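Local structure of glycerophosphoryl diester phosphodiesterase (Agrobacterium tumefaciens str. C58, 3KS6) at residues A[187-192]-A[207-212]; A[103-108]-A[136-141]; A[25-30]-A[96-101]. The protein is a TIM-barrel protein of the glycerophosphoryl diester phosphodiesterase family and binds a magnesium ion through three acidic residues. All blocks are in the same frame, centred on the assembly; numbering follows the deposited sequence.

Interaction 1 of 3, residues A[187-192]-A[207-212]; sequences VHIDTA and FGCWAA
His188 packs against Trp210 and Ala211 where two parallel strands of the TIM barrel end. Its CB sits over the face of the Trp210 six-membered ring, 4.0 Å from the ring centroid and 13° off the normal. CG is anti to the backbone N (chi1 -166°). From there CD2 comes to 3.6 Å from Trp210 CZ3, so the edge of the imidazole is turned toward the indole face. This is an offset edge-to-face pair with the planes at 64°. At the far end of the ring, NE2 lies 3.4 Å from Ala211 CB. That methyl covers one face of the imidazole in a CH-pi contact. On the other ring nitrogen, ND1 accepts a hydrogen bond from Asp190 N at 3.0 Å, in the ring plane, which helps fix the ring rotation. The Val187-His188 peptide also lies over the indole face, near its rim. Trp210 NE1 is bonded to Gly186 O, which holds the indole from the side of the neighbouring strand.

The backbones pair in parallel register. Val187 N donates to Gly208 O, and Trp210 N donates to Val187 O. Ile189 N closes the run with a 2.8 Å bond to Trp210 O, just as its chain turns into a short 3-10 segment. On the opposite face of the sheet, Val187 CG2 reaches Phe207 CZ at 3.6 Å. Ala192 CB meets the edge of the same ring, 3.8 Å from CZ. Cys209 SG touches both Ala192 CB and Ile189 CD1.

The two strands belong to the beta-alpha-beta unit of strand 184-188, helix 194-202 and strand 206-210. Helix 194-202 covers Val187 and Phe207, helix 215-224 covers Ile189 and Ala192, and Pro162 of helix 162-179 touches His188 and Trp210.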
loop_
_atom_site.group_PDB
_atom_site.type_symbol
_atom_site.label_atom_id
_atom_site.label_comp_id
_atom_site.label_asym_id
_atom_site.label_seq_id
_atom_site.Cartn_x
_atom_site.Cartn_y
_atom_site.Cartn_z
ATOM N N VAL A 187 -2.222 4.512 10.198
ATOM C CA VAL A 187 -3.595 4.944 10.432
ATOM C C VAL A 187 -4.051 5.910 9.331
ATOM O O VAL A 187 -3.219 6.633 8.706
ATOM C CB VAL A 187 -3.771 5.613 11.867
ATOM C CG1 VAL A 187 -3.194 4.698 12.978
ATOM C CG2 VAL A 187 -3.122 7.011 11.957
ATOM N N HIS A 188 -5.379 5.970 9.103
ATOM C CA HIS A 188 -5.969 6.980 8.217
ATOM C C HIS A 188 -5.530 8.362 8.703
ATOM O O HIS A 188 -5.608 8.654 9.889
ATOM C CB HIS A 188 -7.486 6.900 8.267
ATOM C CG HIS A 188 -8.192 7.646 7.172
ATOM N ND1 HIS A 188 -8.139 9.021 7.027
ATOM C CD2 HIS A 188 -8.972 7.196 6.168
ATOM C CE1 HIS A 188 -8.845 9.376 5.965
ATOM N NE2 HIS A 188 -9.366 8.290 5.430
ATOM N N ILE A 189 -5.097 9.220 7.782
ATOM C CA ILE A 189 -4.606 10.556 8.137
ATOM C C ILE A 189 -5.609 11.339 8.978
ATOM O O ILE A 189 -5.233 12.080 9.875
ATOM C CB ILE A 189 -4.218 11.366 6.827
ATOM C CG1 ILE A 189 -3.525 12.699 7.153
ATOM C CG2 ILE A 189 -5.420 11.566 5.911
ATOM C CD1 ILE A 189 -2.363 12.584 8.073
ATOM N N ASP A 190 -6.898 11.186 8.689
ATOM C CA ASP A 190 -7.933 11.924 9.432
ATOM C C ASP A 190 -8.081 11.464 10.885
ATOM O O ASP A 190 -8.717 12.163 11.650
ATOM C CB ASP A 190 -9.299 11.879 8.724
ATOM C CG ASP A 190 -9.323 12.627 7.384
ATOM O OD1 ASP A 190 -8.440 13.483 7.129
ATOM O OD2 ASP A 190 -10.253 12.332 6.611
ATOM N N THR A 191 -7.515 10.302 11.246
ATOM C CA THR A 191 -7.476 9.823 12.618
ATOM C C THR A 191 -6.153 10.086 13.359
ATOM O O THR A 191 -6.010 9.791 14.543
ATOM C CB THR A 191 -7.840 8.328 12.703
ATOM O OG1 THR A 191 -6.784 7.520 12.152
ATOM C CG2 THR A 191 -9.179 8.057 11.988
ATOM N N ALA A 192 -5.181 10.670 12.678
ATOM C CA ALA A 192 -3.895 10.952 13.249
ATOM C C ALA A 192 -3.920 12.308 13.921
ATOM O O ALA A 192 -4.626 13.214 13.475
ATOM C CB ALA A 192 -2.807 10.960 12.132
ATOM N N PHE A 207 5.288 5.112 13.238
ATOM C CA PHE A 207 3.964 5.690 13.002
ATOM C C PHE A 207 3.885 6.347 11.641
ATOM O O PHE A 207 4.598 7.305 11.363
ATOM C CB PHE A 207 3.627 6.754 14.085
ATOM C CG PHE A 207 2.225 7.364 13.939
ATOM C CD1 PHE A 207 1.097 6.702 14.447
ATOM C CD2 PHE A 207 2.044 8.577 13.310
ATOM C CE1 PHE A 207 -0.169 7.237 14.313
ATOM C CE2 PHE A 207 0.761 9.132 13.171
ATOM C CZ PHE A 207 -0.342 8.451 13.653
ATOM N N GLY A 208 2.960 5.875 10.820
ATOM C CA GLY A 208 2.686 6.479 9.539
ATOM C C GLY A 208 1.205 6.543 9.201
ATOM O O GLY A 208 0.353 6.123 9.996
ATOM N N CYS A 209 0.899 7.068 8.018
ATOM C CA CYS A 209 -0.481 7.304 7.632
ATOM C C CYS A 209 -0.822 6.859 6.222
ATOM O O CYS A 209 0.047 6.497 5.398
ATOM C CB CYS A 209 -0.865 8.790 7.834
ATOM S SG CYS A 209 -0.548 9.407 9.483
ATOM N N TRP A 210 -2.118 6.835 5.951
ATOM C CA TRP A 210 -2.646 6.529 4.628
ATOM C C TRP A 210 -3.889 7.395 4.372
ATOM O O TRP A 210 -4.399 8.088 5.275
ATOM C CB TRP A 210 -2.924 5.022 4.430
ATOM C CG TRP A 210 -3.646 4.352 5.550
ATOM C CD1 TRP A 210 -3.103 3.834 6.650
ATOM C CD2 TRP A 210 -5.066 4.126 5.645
ATOM N NE1 TRP A 210 -4.086 3.302 7.467
ATOM C CE2 TRP A 210 -5.298 3.457 6.853
ATOM C CE3 TRP A 210 -6.159 4.404 4.811
ATOM C CZ2 TRP A 210 -6.575 3.109 7.273
ATOM C CZ3 TRP A 210 -7.413 4.042 5.216
ATOM C CH2 TRP A 210 -7.619 3.399 6.435
ATOM N N ALA A 211 -4.276 7.436 3.119
ATOM C CA ALA A 211 -5.424 8.209 2.612
ATOM C C ALA A 211 -5.207 9.719 2.616
ATOM O O ALA A 211 -6.166 10.472 2.740
ATOM C CB ALA A 211 -6.770 7.827 3.329
ATOM N N ALA A 212 -3.946 10.153 2.467
ATOM C CA ALA A 212 -3.589 11.585 2.476
ATOM C C ALA A 212 -3.647 12.102 1.048
ATOM O O ALA A 212 -2.633 12.202 0.376
ATOM C CB ALA A 212 -2.240 11.781 3.041
#

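Interaction 2 of 3, residues A[103-108]-A[136-141]; sequences RCEIKP and TFSSFL. With MG (magnesium ion), chain F.
Ile106 O is gripped by Ser139 OG and by a water. The Ser139 hydroxyl donates at 2.9 Å from OG to Ile106 O, in the carbonyl plane. Its OG is anti to the backbone N (chi1 -173°) and also accepts from Leu141 N, forming an ST turn. The water donates to Ile106 O and to Glu105 OE2, and accepts from Phe140 N. It thus ties the Ile106 and Phe140 backbones to the carboxylate. Glu105 OE2 also lies at the edge of the Phe140 ring, 3.4 Å from CD1. The other oxygen, Glu105 OE1, binds the magnesium ion at 2.0 Å. Glu35, Asp37 and two waters share this ion.

Ser138 OG packs 3.3 Å from Glu105 CB and donates to a second water, which also takes a bond from Arg103 NE. Three backbone bonds join the parallel strands; the shortest runs from Cys104 N to Thr136 O, 2.8 Å. On the opposite face, Cys104 SG makes an oblique sulfur-aromatic contact with Phe137. Pro108 CB meets Leu141 CD2.

Within the barrel, strand 101-106 lies between strands 33-40 and 135-139. Helix 142-151 packs on Ile106, Phe137 and Ser139, while strand 156-160 touches Arg103, Glu105 and Phe140.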
loop_
_atom_site.group_PDB
_atom_site.type_symbol
_atom_site.label_atom_id
_atom_site.label_comp_id
_atom_site.label_asym_id
_atom_site.label_seq_id
_atom_site.Cartn_x
_atom_site.Cartn_y
_atom_site.Cartn_z
ATOM N N ARG A 103 5.681 -1.071 -1.585
ATOM C CA ARG A 103 4.854 -1.218 -0.396
ATOM C C ARG A 103 3.672 -2.111 -0.877
ATOM O O ARG A 103 2.760 -1.668 -1.587
ATOM C CB ARG A 103 4.402 0.145 0.154
ATOM C CG ARG A 103 3.367 0.081 1.303
ATOM C CD ARG A 103 2.895 1.448 1.591
ATOM N NE ARG A 103 1.725 1.544 2.458
ATOM C CZ ARG A 103 1.679 2.194 3.616
ATOM N NH1 ARG A 103 2.727 2.877 4.099
ATOM N NH2 ARG A 103 0.523 2.242 4.253
ATOM N N CYS A 104 3.754 -3.373 -0.528
ATOM C CA CYS A 104 2.842 -4.394 -1.019
ATOM C C CYS A 104 1.753 -4.712 0.002
ATOM O O CYS A 104 2.075 -5.155 1.090
ATOM C CB CYS A 104 3.681 -5.656 -1.306
ATOM S SG CYS A 104 2.728 -7.082 -1.844
ATOM N N GLU A 105 0.484 -4.555 -0.352
ATOM C CA GLU A 105 -0.607 -4.870 0.592
ATOM C C GLU A 105 -1.228 -6.210 0.287
ATOM O O GLU A 105 -1.582 -6.483 -0.854
ATOM C CB GLU A 105 -1.700 -3.783 0.594
ATOM C CG GLU A 105 -2.666 -3.952 1.765
ATOM C CD GLU A 105 -3.777 -2.925 1.795
ATOM O OE1 GLU A 105 -3.628 -1.826 1.188
ATOM O OE2 GLU A 105 -4.837 -3.260 2.388
ATOM N N ILE A 106 -1.357 -7.019 1.321
ATOM C CA ILE A 106 -2.005 -8.337 1.282
ATOM C C ILE A 106 -3.467 -8.161 1.696
ATOM O O ILE A 106 -3.774 -7.830 2.867
ATOM C CB ILE A 106 -1.321 -9.297 2.267
ATOM C CG1 ILE A 106 0.164 -9.423 1.950
ATOM C CG2 ILE A 106 -1.983 -10.707 2.211
ATOM C CD1 ILE A 106 0.423 -9.931 0.498
ATOM N N LYS A 107 -4.349 -8.350 0.714
ATOM C CA LYS A 107 -5.795 -8.199 0.840
ATOM C C LYS A 107 -6.473 -9.569 0.944
ATOM O O LYS A 107 -5.966 -10.566 0.403
ATOM C CB LYS A 107 -6.362 -7.511 -0.420
ATOM C CG LYS A 107 -5.999 -6.043 -0.622
ATOM C CD LYS A 107 -6.877 -5.103 0.197
ATOM C CE LYS A 107 -8.028 -4.437 -0.593
ATOM N NZ LYS A 107 -9.146 -5.317 -1.074
ATOM N N PRO A 108 -7.630 -9.629 1.629
ATOM C CA PRO A 108 -8.427 -10.851 1.619
ATOM C C PRO A 108 -9.344 -10.904 0.404
ATOM O O PRO A 108 -9.389 -9.971 -0.398
ATOM C CB PRO A 108 -9.261 -10.709 2.894
ATOM C CG PRO A 108 -9.542 -9.187 2.936
ATOM C CD PRO A 108 -8.227 -8.597 2.506
ATOM N N THR A 136 8.351 -3.693 1.343
ATOM C CA THR A 136 7.718 -3.632 2.673
ATOM C C THR A 136 6.313 -4.186 2.495
ATOM O O THR A 136 5.653 -3.890 1.502
ATOM C CB THR A 136 7.622 -2.157 3.175
ATOM O OG1 THR A 136 8.921 -1.719 3.591
ATOM C CG2 THR A 136 6.645 -2.004 4.332
ATOM N N PHE A 137 5.841 -4.974 3.458
ATOM C CA PHE A 137 4.518 -5.565 3.374
ATOM C C PHE A 137 3.560 -4.905 4.350
ATOM O O PHE A 137 3.926 -4.578 5.478
ATOM C CB PHE A 137 4.547 -7.072 3.685
ATOM C CG PHE A 137 5.318 -7.870 2.672
ATOM C CD1 PHE A 137 4.687 -8.353 1.530
ATOM C CD2 PHE A 137 6.650 -8.158 2.880
ATOM C CE1 PHE A 137 5.388 -9.105 0.610
ATOM C CE2 PHE A 137 7.380 -8.900 1.935
ATOM C CZ PHE A 137 6.727 -9.401 0.819
ATOM N N SER A 138 2.306 -4.793 3.937
ATOM C CA SER A 138 1.286 -4.173 4.785
ATOM C C SER A 138 0.003 -5.008 4.693
ATOM O O SER A 138 -0.166 -5.741 3.742
ATOM C CB SER A 138 0.971 -2.769 4.290
ATOM O OG SER A 138 0.414 -2.783 2.982
ATOM N N SER A 139 -0.859 -4.906 5.706
ATOM C CA SER A 139 -2.175 -5.544 5.646
ATOM C C SER A 139 -3.023 -4.978 6.727
ATOM O O SER A 139 -2.479 -4.576 7.767
ATOM C CB SER A 139 -2.057 -7.042 5.919
ATOM O OG SER A 139 -3.279 -7.694 5.701
ATOM N N PHE A 140 -4.348 -4.951 6.517
ATOM C CA PHE A 140 -5.270 -4.650 7.625
ATOM C C PHE A 140 -5.504 -5.879 8.512
ATOM O O PHE A 140 -6.014 -5.730 9.621
ATOM C CB PHE A 140 -6.624 -4.204 7.094
ATOM C CG PHE A 140 -6.659 -2.791 6.607
ATOM C CD1 PHE A 140 -6.324 -2.477 5.294
ATOM C CD2 PHE A 140 -7.005 -1.754 7.460
ATOM C CE1 PHE A 140 -6.375 -1.177 4.838
ATOM C CE2 PHE A 140 -7.035 -0.439 6.989
ATOM C CZ PHE A 140 -6.734 -0.174 5.686
ATOM N N LEU A 141 -5.183 -7.077 8.002
ATOM C CA LEU A 141 -5.500 -8.339 8.663
ATOM C C LEU A 141 -4.345 -8.889 9.478
ATOM O O LEU A 141 -3.265 -9.182 8.965
ATOM C CB LEU A 141 -5.972 -9.395 7.675
ATOM C CG LEU A 141 -7.453 -9.400 7.258
ATOM C CD1 LEU A 141 -7.824 -8.112 6.597
ATOM C CD2 LEU A 141 -7.804 -10.567 6.321
HETATM MG MG MG F . -3.712 -0.693 -0.504
HETATM O O HOH W 1 -0.467 -0.407 1.951
HETATM O O HOH W 2 -5.200 -5.495 3.834
HETATM O O HOH W 3 -4.055 0.365 -2.311
HETATM O O HOH W 4 -5.777 -0.678 -0.183
#

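Interaction 3 of 3, residues A[25-30]-A[96-101]; sequences ATAAMA and VDSHVN
Ala27 and Ser98 bring the two backbones closest, with their CA atoms 5.7 Å apart. This contact joins two connections of the TIM barrel. Residues 25-30 carry the last part of helix 20-27 into the turn that follows. Residues 96-101 form the loop that leads from helix 88-95 into strand 101-106. Two backbone bonds run back three residues, from Ala28 N to Ala25 O and from Met29 N to Thr26 O. The chain then becomes extended at Met29, and its carbonyl faces the loop.

Ser98 is the polar link. Its OG is anti to the backbone N (chi1 172°) and reaches Ala27 O at 2.7 Å. The hydroxyl donates in the carbonyl plane, on a lone pair. The same OG accepts from Val100 N at 2.9 Å, which makes an ST turn. One hydroxyl therefore binds the Ala27 carbonyl and also shapes its own loop. Ala27 CB packs 4.0 Å from Ser98 OG.

Val100 sends CG2 toward the turn, where it faces three carbonyl oxygens, those of Thr26, Ala27 and Met29. The CG2 atom lies 3.8 Å from Met29 O. It also sits over one face of the His99 ring. Tyr95 of helix 88-95 touches Thr26, Ala27 and Val100. Met29, modelled as selenomethionine, carries its side chain away from the loop, onto helix 234-249. Thr26 OG1 turns to other partners, Ser7 OG and Gly22 O.

The His99 ring meets the turn by its edge. Its CE1 carbon points at the carbonyl of Met29, with 3.2 Å between CE1 and Met29 O.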
loop_
_atom_site.group_PDB
_atom_site.type_symbol
_atom_site.label_atom_id
_atom_site.label_comp_id
_atom_site.label_asym_id
_atom_site.label_seq_id
_atom_site.Cartn_x
_atom_site.Cartn_y
_atom_site.Cartn_z
ATOM N N ALA A 25 4.651 6.186 -14.384
ATOM C CA ALA A 25 4.932 7.565 -14.030
ATOM C C ALA A 25 5.521 7.602 -12.626
ATOM O O ALA A 25 6.505 8.292 -12.375
ATOM C CB ALA A 25 3.656 8.451 -14.130
ATOM N N THR A 26 4.952 6.819 -11.715
ATOM C CA THR A 26 5.461 6.777 -10.338
ATOM C C THR A 26 6.934 6.328 -10.238
ATOM O O THR A 26 7.712 6.889 -9.449
ATOM C CB THR A 26 4.584 5.844 -9.473
ATOM O OG1 THR A 26 3.297 6.473 -9.262
ATOM C CG2 THR A 26 5.240 5.621 -8.115
ATOM N N ALA A 27 7.313 5.341 -11.054
ATOM C CA ALA A 27 8.684 4.802 -11.068
ATOM C C ALA A 27 9.722 5.869 -11.363
ATOM O O ALA A 27 10.884 5.738 -10.932
ATOM C CB ALA A 27 8.815 3.678 -12.070
ATOM N N ALA A 28 9.305 6.907 -12.075
ATOM C CA ALA A 28 10.182 8.048 -12.457
ATOM C C ALA A 28 10.133 9.268 -11.533
ATOM O O ALA A 28 10.859 10.258 -11.759
ATOM C CB ALA A 28 9.818 8.475 -13.888
HETATM N N MSE A 29 9.306 9.231 -10.484
HETATM C CA MSE A 29 9.162 10.382 -9.570
HETATM C C MSE A 29 10.124 10.372 -8.410
HETATM O O MSE A 29 10.627 9.321 -8.017
HETATM C CB MSE A 29 7.744 10.464 -9.011
HETATM C CG MSE A 29 6.751 10.834 -10.049
HETATM SE SE MSE A 29 4.960 10.909 -9.194
HETATM C CE MSE A 29 4.080 10.458 -10.776
ATOM N N ALA A 30 10.363 11.556 -7.852
ATOM C CA ALA A 30 11.251 11.723 -6.733
ATOM C C ALA A 30 10.498 11.464 -5.439
ATOM O O ALA A 30 10.320 12.376 -4.630
ATOM C CB ALA A 30 11.828 13.150 -6.731
ATOM N N VAL A 96 12.560 -2.265 -12.128
ATOM C CA VAL A 96 13.876 -2.918 -12.139
ATOM C C VAL A 96 15.004 -1.907 -11.959
ATOM O O VAL A 96 15.900 -2.134 -11.127
ATOM C CB VAL A 96 14.117 -3.765 -13.437
ATOM C CG1 VAL A 96 14.304 -2.884 -14.649
ATOM C CG2 VAL A 96 15.324 -4.678 -13.268
ATOM N N ASP A 97 14.919 -0.796 -12.694
ATOM C CA ASP A 97 15.925 0.254 -12.678
ATOM C C ASP A 97 15.511 1.518 -11.944
ATOM O O ASP A 97 16.207 2.512 -12.024
ATOM C CB ASP A 97 16.256 0.656 -14.112
ATOM C CG ASP A 97 16.913 -0.454 -14.893
ATOM O OD1 ASP A 97 17.694 -1.237 -14.292
ATOM O OD2 ASP A 97 16.652 -0.526 -16.114
ATOM N N SER A 98 14.387 1.509 -11.240
ATOM C CA SER A 98 13.933 2.682 -10.523
ATOM C C SER A 98 14.500 2.697 -9.121
ATOM O O SER A 98 14.782 1.629 -8.542
ATOM C CB SER A 98 12.397 2.600 -10.428
ATOM O OG SER A 98 11.922 3.635 -9.583
ATOM N N HIS A 99 14.662 3.887 -8.546
ATOM C CA HIS A 99 15.042 3.998 -7.126
ATOM C C HIS A 99 13.853 3.793 -6.183
ATOM O O HIS A 99 14.050 3.605 -4.983
ATOM C CB HIS A 99 15.711 5.363 -6.864
ATOM C CG HIS A 99 14.763 6.474 -6.514
ATOM N ND1 HIS A 99 13.984 7.125 -7.448
ATOM C CD2 HIS A 99 14.490 7.065 -5.321
ATOM C CE1 HIS A 99 13.271 8.064 -6.845
ATOM N NE2 HIS A 99 13.556 8.049 -5.554
ATOM N N VAL A 100 12.636 3.802 -6.730
ATOM C CA VAL A 100 11.386 3.665 -5.923
ATOM C C VAL A 100 11.167 2.195 -5.547
ATOM O O VAL A 100 11.284 1.319 -6.396
ATOM C CB VAL A 100 10.202 4.208 -6.738
ATOM C CG1 VAL A 100 8.838 4.050 -5.997
ATOM C CG2 VAL A 100 10.472 5.676 -7.117
ATOM N N ASN A 101 10.800 1.945 -4.290
ATOM C CA ASN A 101 10.633 0.605 -3.775
ATOM C C ASN A 101 9.178 0.272 -3.544
ATOM O O ASN A 101 8.325 1.104 -3.787
ATOM C CB ASN A 101 11.467 0.447 -2.539
ATOM C CG ASN A 101 12.951 0.504 -2.854
ATOM O OD1 ASN A 101 13.390 0.100 -3.934
ATOM N ND2 ASN A 101 13.714 1.002 -1.925
#

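Along the chain, interaction 3 comes first, then interaction 2, then interaction 1. Interactions 1 and 2 lie in the same sheet, with centres 15 Å apart. Each pairs neighbouring parallel strands of one beta-alpha-beta unit near their C-terminal ends. They touch directly: the Trp210 and Phe140 rings meet edge-to-face, with Trp210 CZ2 3.6 Å from Phe140 CE2. This places interaction 1 beside the metal end of the barrel. Interaction 3 is 20 Å from interaction 2 and 23 Å from interaction 1, centre to centre. Its loop runs into strand 101-106 from the N-terminal end, so that strand connects it to the magnesium site.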